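Long-range contacts in cell wall surface anchor family protein (Streptococcus agalactiae serogroup V, PDB 3PG2), which probably serves as a backbone pilin subunit on the streptococcal surface, is anchored to the cell-wall peptidoglycan and binds calcium ions: residues E201-A206 and K269-K274; A265-L270 and E287-Q292. One frame throughout, in Å; residues are numbered along the deposited sequence.

Contact 1 (E201-A206 and K269-K274); sequences EFDLLA and KLKETK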
ATOM      1  N   GLU A 201     -15.512 -21.540 -14.952  1.00 14.71           N
ATOM      2  CA  GLU A 201     -15.486 -20.864 -13.657  1.00 14.45           C
ATOM      3  C   GLU A 201     -14.270 -21.285 -12.853  1.00 14.09           C
ATOM      4  O   GLU A 201     -13.892 -22.450 -12.887  1.00 14.12           O
ATOM      5  CB  GLU A 201     -16.779 -21.126 -12.875  1.00 14.54           C
ATOM      6  CG  GLU A 201     -17.999 -20.553 -13.579  1.00 14.97           C
ATOM      7  CD  GLU A 201     -19.302 -20.794 -12.855  1.00 17.36           C
ATOM      8  OE1 GLU A 201     -19.299 -21.393 -11.752  1.00 14.82           O
ATOM      9  OE2 GLU A 201     -20.337 -20.355 -13.405  1.00 18.59           O
ATOM     10  N   PHE A 202     -13.662 -20.331 -12.141  1.00 13.84           N
ATOM     11  CA  PHE A 202     -12.424 -20.574 -11.401  1.00 13.99           C
ATOM     12  C   PHE A 202     -12.452 -19.965 -10.004  1.00 13.83           C
ATOM     13  O   PHE A 202     -12.824 -18.807  -9.840  1.00 14.13           O
ATOM     14  CB  PHE A 202     -11.212 -19.965 -12.132  1.00 13.45           C
ATOM     15  CG  PHE A 202     -11.082 -20.378 -13.569  1.00 14.88           C
ATOM     16  CD1 PHE A 202     -10.271 -21.445 -13.922  1.00 15.16           C
ATOM     17  CD2 PHE A 202     -11.749 -19.676 -14.579  1.00 15.71           C
ATOM     18  CE1 PHE A 202     -10.133 -21.817 -15.252  1.00 16.26           C
ATOM     19  CE2 PHE A 202     -11.622 -20.056 -15.913  1.00 16.65           C
ATOM     20  CZ  PHE A 202     -10.815 -21.129 -16.244  1.00 17.15           C
ATOM     21  N   ASP A 203     -11.998 -20.733  -9.014  1.00 13.86           N
ATOM     22  CA  ASP A 203     -11.673 -20.174  -7.694  1.00 13.81           C
ATOM     23  C   ASP A 203     -10.279 -19.526  -7.738  1.00 13.11           C
ATOM     24  O   ASP A 203      -9.317 -20.177  -8.135  1.00 12.87           O
ATOM     25  CB  ASP A 203     -11.659 -21.295  -6.650  1.00 13.82           C
ATOM     26  CG  ASP A 203     -13.052 -21.815  -6.312  1.00 15.81           C
ATOM     27  OD1 ASP A 203     -14.068 -21.238  -6.760  1.00 15.93           O
ATOM     28  OD2 ASP A 203     -13.121 -22.811  -5.563  1.00 17.19           O
ATOM     29  N   LEU A 204     -10.154 -18.263  -7.335  1.00 12.98           N
ATOM     30  CA  LEU A 204      -8.822 -17.648  -7.227  1.00 12.82           C
ATOM     31  C   LEU A 204      -8.173 -17.990  -5.885  1.00 13.79           C
ATOM     32  O   LEU A 204      -8.754 -17.740  -4.814  1.00 13.54           O
ATOM     33  CB  LEU A 204      -8.871 -16.120  -7.439  1.00 12.64           C
ATOM     34  CG  LEU A 204      -7.579 -15.348  -7.119  1.00 11.67           C
ATOM     35  CD1 LEU A 204      -6.433 -15.645  -8.127  1.00 11.30           C
ATOM     36  CD2 LEU A 204      -7.840 -13.829  -6.974  1.00 13.29           C
ATOM     37  N   LEU A 205      -6.960 -18.539  -5.949  1.00 13.69           N
ATOM     38  CA  LEU A 205      -6.252 -18.994  -4.758  1.00 14.17           C
ATOM     39  C   LEU A 205      -4.838 -18.422  -4.688  1.00 14.41           C
ATOM     40  O   LEU A 205      -4.226 -18.159  -5.718  1.00 14.05           O
ATOM     41  CB  LEU A 205      -6.147 -20.525  -4.742  1.00 14.03           C
ATOM     42  CG  LEU A 205      -7.414 -21.369  -4.992  1.00 15.09           C
ATOM     43  CD1 LEU A 205      -7.067 -22.842  -5.037  1.00 15.07           C
ATOM     44  CD2 LEU A 205      -8.500 -21.088  -3.942  1.00 15.93           C
ATOM     45  N   ALA A 206      -4.319 -18.279  -3.466  1.00 14.88           N
ATOM     46  CA  ALA A 206      -2.905 -17.992  -3.263  1.00 15.64           C
ATOM     47  C   ALA A 206      -2.113 -19.216  -3.675  1.00 16.15           C
ATOM     48  O   ALA A 206      -2.681 -20.291  -3.911  1.00 15.94           O
ATOM     49  CB  ALA A 206      -2.622 -17.653  -1.788  1.00 15.85           C
ATOM     50  N   LYS A 269      -2.986 -19.033  -8.257  1.00 12.72           N
ATOM     51  CA  LYS A 269      -3.545 -20.134  -9.033  1.00 13.15           C
ATOM     52  C   LYS A 269      -5.062 -20.093  -9.146  1.00 12.87           C
ATOM     53  O   LYS A 269      -5.745 -19.446  -8.341  1.00 12.46           O
ATOM     54  CB  LYS A 269      -3.032 -21.498  -8.549  1.00 13.76           C
ATOM     55  CG  LYS A 269      -3.058 -21.718  -7.074  1.00 16.30           C
ATOM     56  CD  LYS A 269      -2.356 -23.022  -6.714  1.00 16.95           C
ATOM     57  CE  LYS A 269      -2.725 -23.422  -5.290  1.00 18.52           C
ATOM     58  NZ  LYS A 269      -1.824 -24.483  -4.677  1.00 20.73           N
ATOM     59  N   LEU A 270      -5.566 -20.785 -10.166  1.00 12.43           N
ATOM     60  CA  LEU A 270      -6.993 -20.861 -10.436  1.00 12.18           C
ATOM     61  C   LEU A 270      -7.415 -22.324 -10.361  1.00 12.34           C
ATOM     62  O   LEU A 270      -6.821 -23.172 -11.014  1.00 13.04           O
ATOM     63  CB  LEU A 270      -7.304 -20.309 -11.841  1.00 10.87           C
ATOM     64  CG  LEU A 270      -6.909 -18.852 -12.086  1.00 12.15           C
ATOM     65  CD1 LEU A 270      -7.108 -18.491 -13.534  1.00 11.83           C
ATOM     66  CD2 LEU A 270      -7.748 -17.950 -11.210  1.00 10.76           C
ATOM     67  N   LYS A 271      -8.421 -22.622  -9.543  1.00 13.56           N
ATOM     68  CA  LYS A 271      -9.051 -23.945  -9.587  1.00 14.04           C
ATOM     69  C   LYS A 271     -10.276 -23.866 -10.489  1.00 13.90           C
ATOM     70  O   LYS A 271     -11.238 -23.194 -10.156  1.00 13.94           O
ATOM     71  CB  LYS A 271      -9.479 -24.367  -8.191  1.00 14.48           C
ATOM     72  CG  LYS A 271     -10.044 -25.771  -8.129  1.00 16.77           C
ATOM     73  CD  LYS A 271     -10.898 -25.939  -6.884  1.00 19.94           C
ATOM     74  CE  LYS A 271     -11.598 -27.306  -6.893  1.00 21.66           C
ATOM     75  NZ  LYS A 271     -12.349 -27.571  -5.622  1.00 25.15           N
ATOM     76  N   GLU A 272     -10.242 -24.571 -11.619  1.00 14.69           N
ATOM     77  CA  GLU A 272     -11.380 -24.633 -12.530  1.00 14.58           C
ATOM     78  C   GLU A 272     -12.476 -25.504 -11.924  1.00 14.96           C
ATOM     79  O   GLU A 272     -12.335 -26.735 -11.834  1.00 15.48           O
ATOM     80  CB  GLU A 272     -10.958 -25.177 -13.901  1.00 14.19           C
ATOM     81  CG  GLU A 272     -11.985 -24.919 -15.018  1.00 14.62           C
ATOM     82  CD  GLU A 272     -11.455 -25.224 -16.437  1.00 14.03           C
ATOM     83  OE1 GLU A 272     -12.287 -25.337 -17.358  1.00 12.81           O
ATOM     84  OE2 GLU A 272     -10.222 -25.361 -16.635  1.00 14.35           O
ATOM     85  N   THR A 273     -13.562 -24.863 -11.504  1.00 15.19           N
ATOM     86  CA  THR A 273     -14.648 -25.566 -10.820  1.00 16.06           C
ATOM     87  C   THR A 273     -15.738 -25.996 -11.794  1.00 16.66           C
ATOM     88  O   THR A 273     -16.485 -26.954 -11.539  1.00 16.83           O
ATOM     89  CB  THR A 273     -15.248 -24.726  -9.685  1.00 15.58           C
ATOM     90  OG1 THR A 273     -15.765 -23.498 -10.210  1.00 16.78           O
ATOM     91  CG2 THR A 273     -14.187 -24.427  -8.625  1.00 15.33           C
ATOM     92  N   LYS A 274     -15.821 -25.283 -12.910  1.00 16.85           N
ATOM     93  CA  LYS A 274     -16.763 -25.612 -13.974  1.00 17.90           C
ATOM     94  C   LYS A 274     -16.056 -25.398 -15.306  1.00 18.29           C
ATOM     95  O   LYS A 274     -15.401 -24.362 -15.502  1.00 17.74           O
ATOM     96  CB  LYS A 274     -18.016 -24.730 -13.892  1.00 18.03           C
ATOM     97  CG  LYS A 274     -19.098 -25.080 -14.940  1.00 19.83           C
ATOM     98  CD  LYS A 274     -20.212 -24.048 -14.989  1.00 22.86           C
ATOM     99  CE  LYS A 274     -21.037 -24.193 -16.271  1.00 24.98           C
ATOM    100  NZ  LYS A 274     -20.186 -23.985 -17.502  1.00 26.50           N
TER
HETATM  101  O   HOH W   1     -18.304 -23.511 -10.389  1.00 19.32           O
HETATM  102  O   HOH W   2     -15.551 -20.834  -9.219  1.00 20.99           O
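Glu201 meets two residues of the facing strand at once. Glu201 O accepts a hydrogen bond from Thr273 N (2.8 Å) and a weak one from Lys274 N, while its own amide N returns a bond to Lys274 O (2.9 Å). This doubled pairing is a classic beta bulge. Beyond it the antiparallel ladder is regular: Asp203 pairs with Lys271, and Leu205 with Lys269, through two backbone bonds each.

On the buried face the Phe202 ring lies alongside the Glu272 chain, both pointing the same way, with Phe202 CE1 3.6 Å from Glu272 CG. Leu270 CB approaches the ring obliquely, 3.8 Å from Phe202 CD1, and Leu270 CD2 reaches on to Leu204 CD1. Beside Asp203, on the other face, the methyl CG2 of Thr273 lies 3.6 Å from Asp203 OD2, the two side chains crossing at about a right angle. Thr273 OG1, set between its backbone N and carbonyl carbon (chi1 60°), meets two waters, one donating to Glu201 OE1 and the other to Asp203 OD1.

Further out, Lys239 forms a salt bridge with Asp203 OD1, and the Phe248 ring backs Phe202 at a shallow interplanar angle. Lys269 NZ bonds to Ser207 O. Together these features describe a bulged antiparallel strand pair at the centre of a four-stranded sheet, one wall of the prealbumin-like domain.

Contact 2 (A265-L270 and E287-Q292); sequences AVTYKL and EFTVSQ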
ATOM      1  N   ALA A 265       7.960 -11.315  -9.167  1.00 10.74           N
ATOM      2  CA  ALA A 265       6.574 -11.649  -9.437  1.00 11.57           C
ATOM      3  C   ALA A 265       6.068 -12.677  -8.417  1.00 10.81           C
ATOM      4  O   ALA A 265       6.852 -13.425  -7.842  1.00 10.81           O
ATOM      5  CB  ALA A 265       6.429 -12.210 -10.876  1.00 10.95           C
ATOM      6  N   VAL A 266       4.757 -12.704  -8.201  1.00 10.93           N
ATOM      7  CA  VAL A 266       4.141 -13.620  -7.241  1.00 11.38           C
ATOM      8  C   VAL A 266       3.225 -14.585  -8.006  1.00 11.20           C
ATOM      9  O   VAL A 266       2.486 -14.178  -8.891  1.00  9.50           O
ATOM     10  CB  VAL A 266       3.342 -12.840  -6.164  1.00 12.23           C
ATOM     11  CG1 VAL A 266       2.391 -13.757  -5.365  1.00 12.09           C
ATOM     12  CG2 VAL A 266       4.327 -12.049  -5.217  1.00 13.27           C
ATOM     13  N   THR A 267       3.277 -15.851  -7.616  1.00 11.28           N
ATOM     14  CA  THR A 267       2.445 -16.893  -8.212  1.00 11.49           C
ATOM     15  C   THR A 267       1.095 -16.955  -7.523  1.00 12.02           C
ATOM     16  O   THR A 267       1.006 -16.960  -6.299  1.00 11.67           O
ATOM     17  CB  THR A 267       3.156 -18.261  -8.126  1.00 12.15           C
ATOM     18  OG1 THR A 267       4.389 -18.184  -8.835  1.00 11.35           O
ATOM     19  CG2 THR A 267       2.302 -19.386  -8.712  1.00 11.87           C
ATOM     20  N   TYR A 268       0.044 -17.003  -8.329  1.00 11.93           N
ATOM     21  CA  TYR A 268      -1.288 -17.327  -7.819  1.00 12.23           C
ATOM     22  C   TYR A 268      -1.791 -18.537  -8.591  1.00 12.68           C
ATOM     23  O   TYR A 268      -1.108 -19.003  -9.491  1.00 12.58           O
ATOM     24  CB  TYR A 268      -2.223 -16.160  -8.033  1.00 12.09           C
ATOM     25  CG  TYR A 268      -1.855 -14.957  -7.182  1.00  9.90           C
ATOM     26  CD1 TYR A 268      -2.459 -14.750  -5.945  1.00 10.26           C
ATOM     27  CD2 TYR A 268      -0.881 -14.053  -7.607  1.00 10.23           C
ATOM     28  CE1 TYR A 268      -2.121 -13.625  -5.143  1.00 11.63           C
ATOM     29  CE2 TYR A 268      -0.551 -12.928  -6.826  1.00 10.82           C
ATOM     30  CZ  TYR A 268      -1.161 -12.730  -5.603  1.00 10.44           C
ATOM     31  OH  TYR A 268      -0.805 -11.615  -4.845  1.00 12.24           O
ATOM     32  N   LYS A 269      -2.986 -19.033  -8.257  1.00 12.72           N
ATOM     33  CA  LYS A 269      -3.545 -20.134  -9.033  1.00 13.15           C
ATOM     34  C   LYS A 269      -5.062 -20.093  -9.146  1.00 12.87           C
ATOM     35  O   LYS A 269      -5.745 -19.446  -8.341  1.00 12.46           O
ATOM     36  CB  LYS A 269      -3.032 -21.498  -8.549  1.00 13.76           C
ATOM     37  CG  LYS A 269      -3.058 -21.718  -7.074  1.00 16.30           C
ATOM     38  CD  LYS A 269      -2.356 -23.022  -6.714  1.00 16.95           C
ATOM     39  CE  LYS A 269      -2.725 -23.422  -5.290  1.00 18.52           C
ATOM     40  NZ  LYS A 269      -1.824 -24.483  -4.677  1.00 20.73           N
ATOM     41  N   LEU A 270      -5.566 -20.785 -10.166  1.00 12.43           N
ATOM     42  CA  LEU A 270      -6.993 -20.861 -10.436  1.00 12.18           C
ATOM     43  C   LEU A 270      -7.415 -22.324 -10.361  1.00 12.34           C
ATOM     44  O   LEU A 270      -6.821 -23.172 -11.014  1.00 13.04           O
ATOM     45  CB  LEU A 270      -7.304 -20.309 -11.841  1.00 10.87           C
ATOM     46  CG  LEU A 270      -6.909 -18.852 -12.086  1.00 12.15           C
ATOM     47  CD1 LEU A 270      -7.108 -18.491 -13.534  1.00 11.83           C
ATOM     48  CD2 LEU A 270      -7.748 -17.950 -11.210  1.00 10.76           C
ATOM     49  N   GLU A 287      -1.600 -22.266 -12.651  1.00 15.36           N
ATOM     50  CA  GLU A 287      -0.823 -21.175 -12.045  1.00 15.37           C
ATOM     51  C   GLU A 287      -0.683 -19.986 -12.992  1.00 14.28           C
ATOM     52  O   GLU A 287      -0.727 -20.139 -14.212  1.00 13.81           O
ATOM     53  CB  GLU A 287       0.573 -21.658 -11.635  1.00 15.55           C
ATOM     54  CG  GLU A 287       0.547 -22.801 -10.656  1.00 18.59           C
ATOM     55  CD  GLU A 287       1.909 -23.135 -10.096  1.00 23.24           C
ATOM     56  OE1 GLU A 287       2.928 -22.823 -10.752  1.00 24.06           O
ATOM     57  OE2 GLU A 287       1.962 -23.716  -8.980  1.00 24.43           O
ATOM     58  N   PHE A 288      -0.512 -18.796 -12.417  1.00 13.32           N
ATOM     59  CA  PHE A 288      -0.121 -17.617 -13.209  1.00 12.28           C
ATOM     60  C   PHE A 288       0.691 -16.711 -12.292  1.00 11.65           C
ATOM     61  O   PHE A 288       0.666 -16.889 -11.078  1.00 12.11           O
ATOM     62  CB  PHE A 288      -1.354 -16.883 -13.763  1.00 11.93           C
ATOM     63  CG  PHE A 288      -2.226 -16.246 -12.704  1.00 12.79           C
ATOM     64  CD1 PHE A 288      -2.020 -14.913 -12.318  1.00 10.87           C
ATOM     65  CD2 PHE A 288      -3.265 -16.972 -12.099  1.00 12.48           C
ATOM     66  CE1 PHE A 288      -2.826 -14.307 -11.348  1.00 10.23           C
ATOM     67  CE2 PHE A 288      -4.091 -16.385 -11.128  1.00 12.19           C
ATOM     68  CZ  PHE A 288      -3.875 -15.042 -10.745  1.00 10.62           C
ATOM     69  N   THR A 289       1.415 -15.754 -12.857  1.00 11.40           N
ATOM     70  CA  THR A 289       2.170 -14.814 -12.031  1.00 11.37           C
ATOM     71  C   THR A 289       1.736 -13.392 -12.268  1.00 10.95           C
ATOM     72  O   THR A 289       1.336 -13.031 -13.382  1.00 10.61           O
ATOM     73  CB  THR A 289       3.698 -14.879 -12.270  1.00 12.21           C
ATOM     74  OG1 THR A 289       3.967 -14.713 -13.661  1.00 11.02           O
ATOM     75  CG2 THR A 289       4.291 -16.204 -11.766  1.00 13.43           C
ATOM     76  N   VAL A 290       1.819 -12.591 -11.204  1.00 10.34           N
ATOM     77  CA  VAL A 290       1.555 -11.151 -11.275  1.00  9.35           C
ATOM     78  C   VAL A 290       2.907 -10.446 -11.172  1.00 10.18           C
ATOM     79  O   VAL A 290       3.723 -10.761 -10.300  1.00 10.54           O
ATOM     80  CB  VAL A 290       0.577 -10.683 -10.170  1.00  9.24           C
ATOM     81  CG1 VAL A 290       0.322  -9.170 -10.249  1.00  8.12           C
ATOM     82  CG2 VAL A 290      -0.743 -11.467 -10.255  1.00  8.70           C
ATOM     83  N   SER A 291       3.160  -9.538 -12.103  1.00 10.60           N
ATOM     84  CA  SER A 291       4.423  -8.801 -12.140  1.00 11.09           C
ATOM     85  C   SER A 291       4.087  -7.363 -12.476  1.00 10.52           C
ATOM     86  O   SER A 291       2.919  -7.018 -12.667  1.00 10.97           O
ATOM     87  CB  SER A 291       5.312  -9.348 -13.260  1.00 11.09           C
ATOM     88  OG  SER A 291       4.755  -9.025 -14.533  1.00 12.36           O
ATOM     89  N   GLN A 292       5.113  -6.540 -12.611  1.00 10.80           N
ATOM     90  CA  GLN A 292       4.907  -5.140 -12.977  1.00 11.21           C
ATOM     91  C   GLN A 292       4.165  -4.992 -14.313  1.00 11.01           C
ATOM     92  O   GLN A 292       3.425  -4.031 -14.524  1.00 11.90           O
ATOM     93  CB  GLN A 292       6.230  -4.392 -13.031  1.00 11.20           C
ATOM     94  CG  GLN A 292       6.079  -2.937 -13.515  1.00 13.03           C
ATOM     95  CD  GLN A 292       7.357  -2.128 -13.375  1.00 16.76           C
ATOM     96  OE1 GLN A 292       8.409  -2.497 -13.900  1.00 15.88           O
ATOM     97  NE2 GLN A 292       7.264  -1.013 -12.671  1.00 18.76           N
TER
HETATM   98  O   HOH W   3       3.902 -20.257 -11.270  1.00 33.06           O
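Chi1 of Phe288, 66°, places CG between the backbone N and the carbonyl carbon, which directs the ring across the strand pair to Tyr268. In Tyr268, CG stands opposite the carbonyl carbon (chi1 -68°), and CB rather than the ring makes the closest approach: Tyr268 CB sits over one face of the phenylalanine in a CH-pi contact, 3.4 Å from Phe288 CZ. The two ring planes are nearly parallel, 21° apart, but slid so far that they barely overlap. Instead, the phenol ring carries on to Val290, whose CG2 lies 3.7 Å from Tyr268 CD2, while Leu270 CG approaches Phe288 CE2 at 3.9 Å.

Behind this apolar row, Tyr268 and Phe288 form a hydrogen-bonded antiparallel pair, Tyr268 N donating to Phe288 O at 2.8 Å. Val266 and Val290 repeat the pattern.

Thr267, Thr289 and Glu287 occupy the other face. Thr267 OG1 packs against Thr289 CG2 at 3.5 Å, and a water joins this hydroxyl to Glu287, donating to Glu287 OE1 at 2.8 Å.

The Phe186 ring meets Phe288 edge-to-face from strand 178-189, and Ala254 O takes a hydrogen bond from the tyrosine hydroxyl, so the buried aromatic retains a partner for its polar end. An antiparallel beta hairpin results, with an apolar face turned into the core of the prealbumin-like domain and a polar face of threonines and glutamate on its other side.

From the N terminus, the chain passes the residues of both calcium sites and strand 178-189 before laying down strand 201-206. It then runs through helix 216-221 and strands 239-241 and 247-253 before returning as 266-274, where contact 1 closes this long excursion. Contact 2 closes the much shorter connection from 266-274 to 286-290. Neither loop nests within the other; they overlap on the shared strand, with Lys269 and Leu270 in both. Strand 266-274 therefore has 201-206 along one edge and 286-290 along the other. Across it, Leu204 CD1 touches Phe288 CZ at 3.7 Å, joining the two contacts in one apolar layer.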